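Local coordinates for protein staphylococcal superantigen-like 1 (Staphylococcus aureus, PDB 4O1N) that probably acts as a secreted virulence protease that cleaves host collagens and cytokines, built on the two-domain superantigen-like fold, at residues K33-R38 against D84-R89; Q60-I65 against Q95-S100. One frame throughout, in Å; residues are numbered along the deposited sequence.

Contact 1: residues K33-R38 against D84-R89; sequences KPILER and DVFILR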
loop_
_atom_site.group_PDB
_atom_site.type_symbol
_atom_site.label_atom_id
_atom_site.label_comp_id
_atom_site.label_asym_id
_atom_site.label_seq_id
_atom_site.Cartn_x
_atom_site.Cartn_y
_atom_site.Cartn_z
ATOM N N LYS A 33 2.942 6.658 10.142
ATOM C CA LYS A 33 2.158 5.791 10.969
ATOM C C LYS A 33 2.652 4.336 10.868
ATOM O O LYS A 33 3.015 3.855 9.793
ATOM C CB LYS A 33 0.695 5.861 10.584
ATOM C CG LYS A 33 -0.007 7.173 10.870
ATOM C CD LYS A 33 -1.371 7.155 10.182
ATOM C CE LYS A 33 -2.250 8.357 10.511
ATOM N NZ LYS A 33 -2.918 8.232 11.833
ATOM N N PRO A 34 2.645 3.619 11.995
ATOM C CA PRO A 34 3.020 2.218 11.972
ATOM C C PRO A 34 2.027 1.369 11.210
ATOM O O PRO A 34 0.880 1.759 11.038
ATOM C CB PRO A 34 3.033 1.821 13.455
ATOM C CG PRO A 34 2.196 2.820 14.135
ATOM C CD PRO A 34 2.297 4.087 13.348
ATOM N N ILE A 35 2.494 0.205 10.778
ATOM C CA ILE A 35 1.761 -0.684 9.925
ATOM C C ILE A 35 1.582 -2.020 10.583
ATOM O O ILE A 35 2.525 -2.558 11.126
ATOM C CB ILE A 35 2.546 -0.957 8.639
ATOM C CG1 ILE A 35 2.770 0.344 7.874
ATOM C CG2 ILE A 35 1.815 -1.946 7.746
ATOM C CD1 ILE A 35 1.500 1.055 7.425
ATOM N N LEU A 36 0.369 -2.557 10.500
ATOM C CA LEU A 36 0.133 -3.910 10.858
ATOM C C LEU A 36 0.025 -4.685 9.538
ATOM O O LEU A 36 -0.916 -4.493 8.734
ATOM C CB LEU A 36 -1.152 -4.028 11.685
ATOM C CG LEU A 36 -1.624 -5.468 11.888
ATOM C CD1 LEU A 36 -0.526 -6.220 12.633
ATOM C CD2 LEU A 36 -2.922 -5.534 12.657
ATOM N N GLU A 37 0.976 -5.581 9.343
ATOM C CA GLU A 37 1.137 -6.302 8.102
ATOM C C GLU A 37 1.200 -7.816 8.414
ATOM O O GLU A 37 2.136 -8.257 9.072
ATOM C CB GLU A 37 2.409 -5.828 7.420
ATOM C CG GLU A 37 2.711 -6.533 6.111
ATOM C CD GLU A 37 3.986 -6.030 5.454
ATOM O OE1 GLU A 37 4.360 -6.502 4.383
ATOM O OE2 GLU A 37 4.627 -5.160 6.013
ATOM N N ARG A 38 0.208 -8.579 7.952
ATOM C CA ARG A 38 0.144 -10.002 8.194
ATOM C C ARG A 38 -0.278 -10.687 6.941
ATOM O O ARG A 38 -1.147 -10.172 6.250
ATOM C CB ARG A 38 -0.892 -10.301 9.279
ATOM C CG ARG A 38 -0.444 -9.912 10.689
ATOM C CD ARG A 38 0.823 -10.647 11.161
ATOM N NE ARG A 38 1.142 -10.336 12.563
ATOM C CZ ARG A 38 1.385 -11.252 13.511
ATOM N NH1 ARG A 38 1.429 -12.565 13.239
ATOM N NH2 ARG A 38 1.621 -10.858 14.757
ATOM N N ASP A 84 -3.999 -11.462 2.540
ATOM C CA ASP A 84 -2.932 -10.750 3.234
ATOM C C ASP A 84 -3.488 -9.371 3.486
ATOM O O ASP A 84 -4.303 -8.850 2.730
ATOM C CB ASP A 84 -1.673 -10.590 2.363
ATOM C CG ASP A 84 -1.048 -11.925 1.935
ATOM O OD1 ASP A 84 -1.474 -13.017 2.399
ATOM O OD2 ASP A 84 -0.098 -11.882 1.112
ATOM N N VAL A 85 -2.952 -8.733 4.480
ATOM C CA VAL A 85 -3.537 -7.545 5.002
ATOM C C VAL A 85 -2.420 -6.498 5.268
ATOM O O VAL A 85 -1.320 -6.832 5.754
ATOM C CB VAL A 85 -4.322 -8.008 6.240
ATOM C CG1 VAL A 85 -3.963 -7.227 7.479
ATOM C CG2 VAL A 85 -5.802 -7.968 5.965
ATOM N N PHE A 86 -2.679 -5.252 4.903
ATOM C CA PHE A 86 -1.760 -4.132 5.134
ATOM C C PHE A 86 -2.580 -2.984 5.729
ATOM O O PHE A 86 -3.367 -2.330 5.041
ATOM C CB PHE A 86 -1.110 -3.716 3.818
ATOM C CG PHE A 86 0.046 -2.756 3.964
ATOM C CD1 PHE A 86 1.365 -3.233 3.946
ATOM C CD2 PHE A 86 -0.172 -1.397 4.086
ATOM C CE1 PHE A 86 2.429 -2.377 4.078
ATOM C CE2 PHE A 86 0.885 -0.528 4.209
ATOM C CZ PHE A 86 2.181 -1.014 4.206
ATOM N N ILE A 87 -2.395 -2.774 7.025
ATOM C CA ILE A 87 -3.332 -2.029 7.855
ATOM C C ILE A 87 -2.670 -0.791 8.438
ATOM O O ILE A 87 -1.600 -0.864 9.031
ATOM C CB ILE A 87 -3.819 -2.906 9.034
ATOM C CG1 ILE A 87 -4.848 -3.924 8.558
ATOM C CG2 ILE A 87 -4.488 -2.081 10.130
ATOM C CD1 ILE A 87 -5.066 -5.048 9.547
ATOM N N LEU A 88 -3.336 0.332 8.282
ATOM C CA LEU A 88 -2.831 1.600 8.748
ATOM C C LEU A 88 -4.006 2.319 9.388
ATOM O O LEU A 88 -5.100 2.325 8.821
ATOM C CB LEU A 88 -2.242 2.363 7.556
ATOM C CG LEU A 88 -1.864 3.818 7.821
ATOM C CD1 LEU A 88 -0.792 4.272 6.831
ATOM C CD2 LEU A 88 -3.050 4.760 7.746
ATOM N N ARG A 89 -3.815 2.901 10.564
ATOM C CA ARG A 89 -4.946 3.488 11.294
ATOM C C ARG A 89 -5.216 4.917 10.816
ATOM O O ARG A 89 -4.399 5.844 11.018
ATOM C CB ARG A 89 -4.697 3.572 12.793
ATOM C CG ARG A 89 -3.937 2.452 13.490
ATOM C CD ARG A 89 -3.572 2.928 14.873
ATOM N NE ARG A 89 -4.311 2.159 15.812
ATOM C CZ ARG A 89 -5.203 2.564 16.711
ATOM N NH1 ARG A 89 -5.499 3.821 16.992
ATOM N NH2 ARG A 89 -5.764 1.608 17.406
HETATM O O HOH W 1 -1.084 2.945 12.222
#
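Ile35 lies across the ring of Phe86, its CG2 methyl seated over the centre of one face at 3.7 Å from the ring centroid, a CH-pi contact only 13° off the normal. The CD1 arm of the same side chain reaches further, touching Phe86 CE2 at 3.6 Å and resting against Leu88. Phe86 is brought there by its own first torsion, CG anti to the backbone N (chi1 -169°). On the other face of the sheet Leu36 and Ile87 lie side by side, Leu36 CD2 3.8 Å from Ile87 CD1. Four backbone hydrogen bonds join Leu36 with Ile87 and Arg38 with Val85, an antiparallel pairing in which 36-38 is an edge strand of the OB-fold domain. Beyond the strands, Lys33 NZ donates to Arg89 O at 2.9 Å, and a water that donates to Pro34 O accepts from Arg89 N. Further out, helix 144-159 packs on the Ile35 and Phe86 side, its Arg150 forming a salt bridge with Glu37 OE2, whereas Leu36 and Ile87 face strand 61-66. The Asp84 carboxylate forms a salt bridge with Lys139 and a hydrogen bond with Ser107.

Contact 2: residues Q60-I65 against Q95-S100; sequences QQHSRI and QATNYS
Arg64 and Tyr99 meet with their flat groups steeply inclined, the guanidinium and ring planes 76° apart. Tyr99 CE1 lies over one face of the guanidinium, toward its rim, and the closest approach is 3.7 Å between Arg64 NH1 and Tyr99 CD1. Bends at chi2 and chi3 fold the arginine chain beside the tyrosine, and its CD comes in plane to the edge of the ring. This approach is packing; the cation-pi interaction of the guanidinium is the one with Tyr53. His62 and Thr97, on the same side of the sheet, run side by side: CG of His62 is anti to its backbone N, and Thr97 CG2 meets the imidazole edge in plane, 3.4 Å from His62 CD2. On the reverse face the short side chain of Ser63 packs beside Asn98, its OG 3.2 Å from Asn98 CB, and both residues touch Leu36 and Ile87. Ile65 and Ser100 follow on that face, Ser100 OG being hydrogen-bonded to Leu88 O. Between the faces the backbones bond from Asn98 N to His62 O and from Arg64 N to Asn98 O, both 2.7 Å and nearly straight at 170°, then more loosely from Ser100 N to Arg64 O at 3.2 Å. The segments 61-65 and 98-100 run 27° apart, in the one parallel pairing within the otherwise antiparallel sheet of an OB-fold.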
loop_
_atom_site.group_PDB
_atom_site.type_symbol
_atom_site.label_atom_id
_atom_site.label_comp_id
_atom_site.label_asym_id
_atom_site.label_seq_id
_atom_site.Cartn_x
_atom_site.Cartn_y
_atom_site.Cartn_z
ATOM N N GLN A 60 -4.171 -10.572 19.551
ATOM C CA GLN A 60 -5.150 -9.830 20.332
ATOM C C GLN A 60 -5.277 -8.471 19.687
ATOM O O GLN A 60 -5.736 -7.529 20.318
ATOM N N GLN A 61 -4.850 -8.360 18.429
ATOM C CA GLN A 61 -5.006 -7.119 17.694
ATOM C C GLN A 61 -6.137 -7.126 16.685
ATOM O O GLN A 61 -6.214 -8.005 15.824
ATOM C CB GLN A 61 -3.734 -6.771 16.976
ATOM C CG GLN A 61 -3.701 -5.309 16.581
ATOM C CD GLN A 61 -2.307 -4.773 16.568
ATOM O OE1 GLN A 61 -2.087 -3.606 16.194
ATOM N NE2 GLN A 61 -1.333 -5.627 16.979
ATOM N N HIS A 62 -6.963 -6.086 16.748
ATOM C CA HIS A 62 -8.293 -6.130 16.167
ATOM C C HIS A 62 -8.512 -4.996 15.171
ATOM O O HIS A 62 -8.258 -3.830 15.472
ATOM C CB HIS A 62 -9.305 -6.116 17.313
ATOM C CG HIS A 62 -10.729 -6.180 16.879
ATOM N ND1 HIS A 62 -11.451 -7.353 16.904
ATOM C CD2 HIS A 62 -11.583 -5.214 16.452
ATOM C CE1 HIS A 62 -12.681 -7.110 16.483
ATOM N NE2 HIS A 62 -12.789 -5.819 16.205
ATOM N N SER A 63 -8.994 -5.351 13.977
ATOM C CA SER A 63 -9.053 -4.390 12.881
ATOM C C SER A 63 -10.320 -4.463 12.054
ATOM O O SER A 63 -10.809 -5.540 11.726
ATOM C CB SER A 63 -7.847 -4.584 11.917
ATOM O OG SER A 63 -6.639 -4.226 12.525
ATOM N N ARG A 64 -10.794 -3.304 11.652
ATOM C CA ARG A 64 -11.888 -3.213 10.701
ATOM C C ARG A 64 -11.487 -2.367 9.469
ATOM O O ARG A 64 -11.178 -1.171 9.565
ATOM C CB ARG A 64 -13.121 -2.663 11.404
ATOM C CG ARG A 64 -14.395 -2.672 10.574
ATOM C CD ARG A 64 -14.716 -1.272 10.112
ATOM N NE ARG A 64 -15.938 -0.768 10.683
ATOM C CZ ARG A 64 -16.301 0.512 10.726
ATOM N NH1 ARG A 64 -15.541 1.481 10.245
ATOM N NH2 ARG A 64 -17.454 0.810 11.277
ATOM N N ILE A 65 -11.491 -3.020 8.305
ATOM C CA ILE A 65 -10.965 -2.437 7.073
ATOM C C ILE A 65 -12.100 -2.071 6.159
ATOM O O ILE A 65 -12.833 -2.934 5.757
ATOM C CB ILE A 65 -10.054 -3.437 6.350
ATOM C CG1 ILE A 65 -8.886 -3.800 7.264
ATOM C CG2 ILE A 65 -9.527 -2.860 5.041
ATOM C CD1 ILE A 65 -7.997 -4.882 6.708
ATOM N N GLN A 95 -8.016 4.555 20.498
ATOM C CA GLN A 95 -8.754 3.330 20.722
ATOM C C GLN A 95 -8.019 2.143 20.150
ATOM O O GLN A 95 -7.232 2.296 19.234
ATOM C CB GLN A 95 -10.172 3.394 20.170
ATOM C CG GLN A 95 -10.332 3.072 18.691
ATOM C CD GLN A 95 -9.777 4.124 17.717
ATOM O OE1 GLN A 95 -9.481 3.809 16.570
ATOM N NE2 GLN A 95 -9.626 5.337 18.162
ATOM N N ALA A 96 -8.288 0.972 20.718
ATOM C CA ALA A 96 -7.488 -0.205 20.481
ATOM C C ALA A 96 -7.777 -0.854 19.141
ATOM O O ALA A 96 -6.905 -1.400 18.536
ATOM C CB ALA A 96 -7.687 -1.201 21.623
ATOM N N THR A 97 -9.004 -0.808 18.689
ATOM C CA THR A 97 -9.320 -1.341 17.394
ATOM C C THR A 97 -8.786 -0.464 16.220
ATOM O O THR A 97 -8.929 0.763 16.226
ATOM C CB THR A 97 -10.859 -1.549 17.291
ATOM O OG1 THR A 97 -11.270 -2.620 18.162
ATOM C CG2 THR A 97 -11.296 -1.880 15.857
ATOM N N ASN A 98 -8.200 -1.102 15.208
ATOM C CA ASN A 98 -7.643 -0.388 14.036
ATOM C C ASN A 98 -8.729 -0.164 12.944
ATOM O O ASN A 98 -9.421 -1.104 12.515
ATOM C CB ASN A 98 -6.446 -1.135 13.387
ATOM C CG ASN A 98 -5.345 -1.532 14.383
ATOM O OD1 ASN A 98 -4.890 -2.692 14.412
ATOM N ND2 ASN A 98 -4.928 -0.595 15.198
ATOM N N TYR A 99 -8.866 1.071 12.491
ATOM C CA TYR A 99 -9.776 1.377 11.405
ATOM C C TYR A 99 -8.942 1.849 10.218
ATOM O O TYR A 99 -8.382 2.966 10.248
ATOM C CB TYR A 99 -10.799 2.434 11.816
ATOM C CG TYR A 99 -11.704 1.959 12.916
ATOM C CD1 TYR A 99 -12.797 1.128 12.644
ATOM C CD2 TYR A 99 -11.430 2.261 14.231
ATOM C CE1 TYR A 99 -13.622 0.663 13.661
ATOM C CE2 TYR A 99 -12.231 1.779 15.255
ATOM C CZ TYR A 99 -13.329 0.991 14.968
ATOM O OH TYR A 99 -14.111 0.517 15.986
ATOM N N SER A 100 -8.892 0.990 9.189
ATOM C CA SER A 100 -8.063 1.186 8.026
ATOM C C SER A 100 -8.876 1.126 6.750
ATOM O O SER A 100 -10.049 0.787 6.753
ATOM C CB SER A 100 -6.972 0.116 7.982
ATOM O OG SER A 100 -5.963 0.432 7.038
#

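Both contacts belong to the one OB-fold sheet, where strands 83-87 and 98-106 are neighbours. Contact 1 joins an edge strand to that sheet, and contact 2 forms its single parallel pairing. Contact 1, its centre about 9 Å from the centre of the chain, is largely apolar in its side-chain packing, with charged residues at the margins. Contact 2, its centre about 17 Å from the centre of the chain, has an inner face of small polar side chains and one isoleucine. Both are partly buried: the 84-89 side of contact 1 is mostly buried, while the arginine, tyrosine and histidine of contact 2 lie toward the surface. Ser100 and Leu88 connect the two.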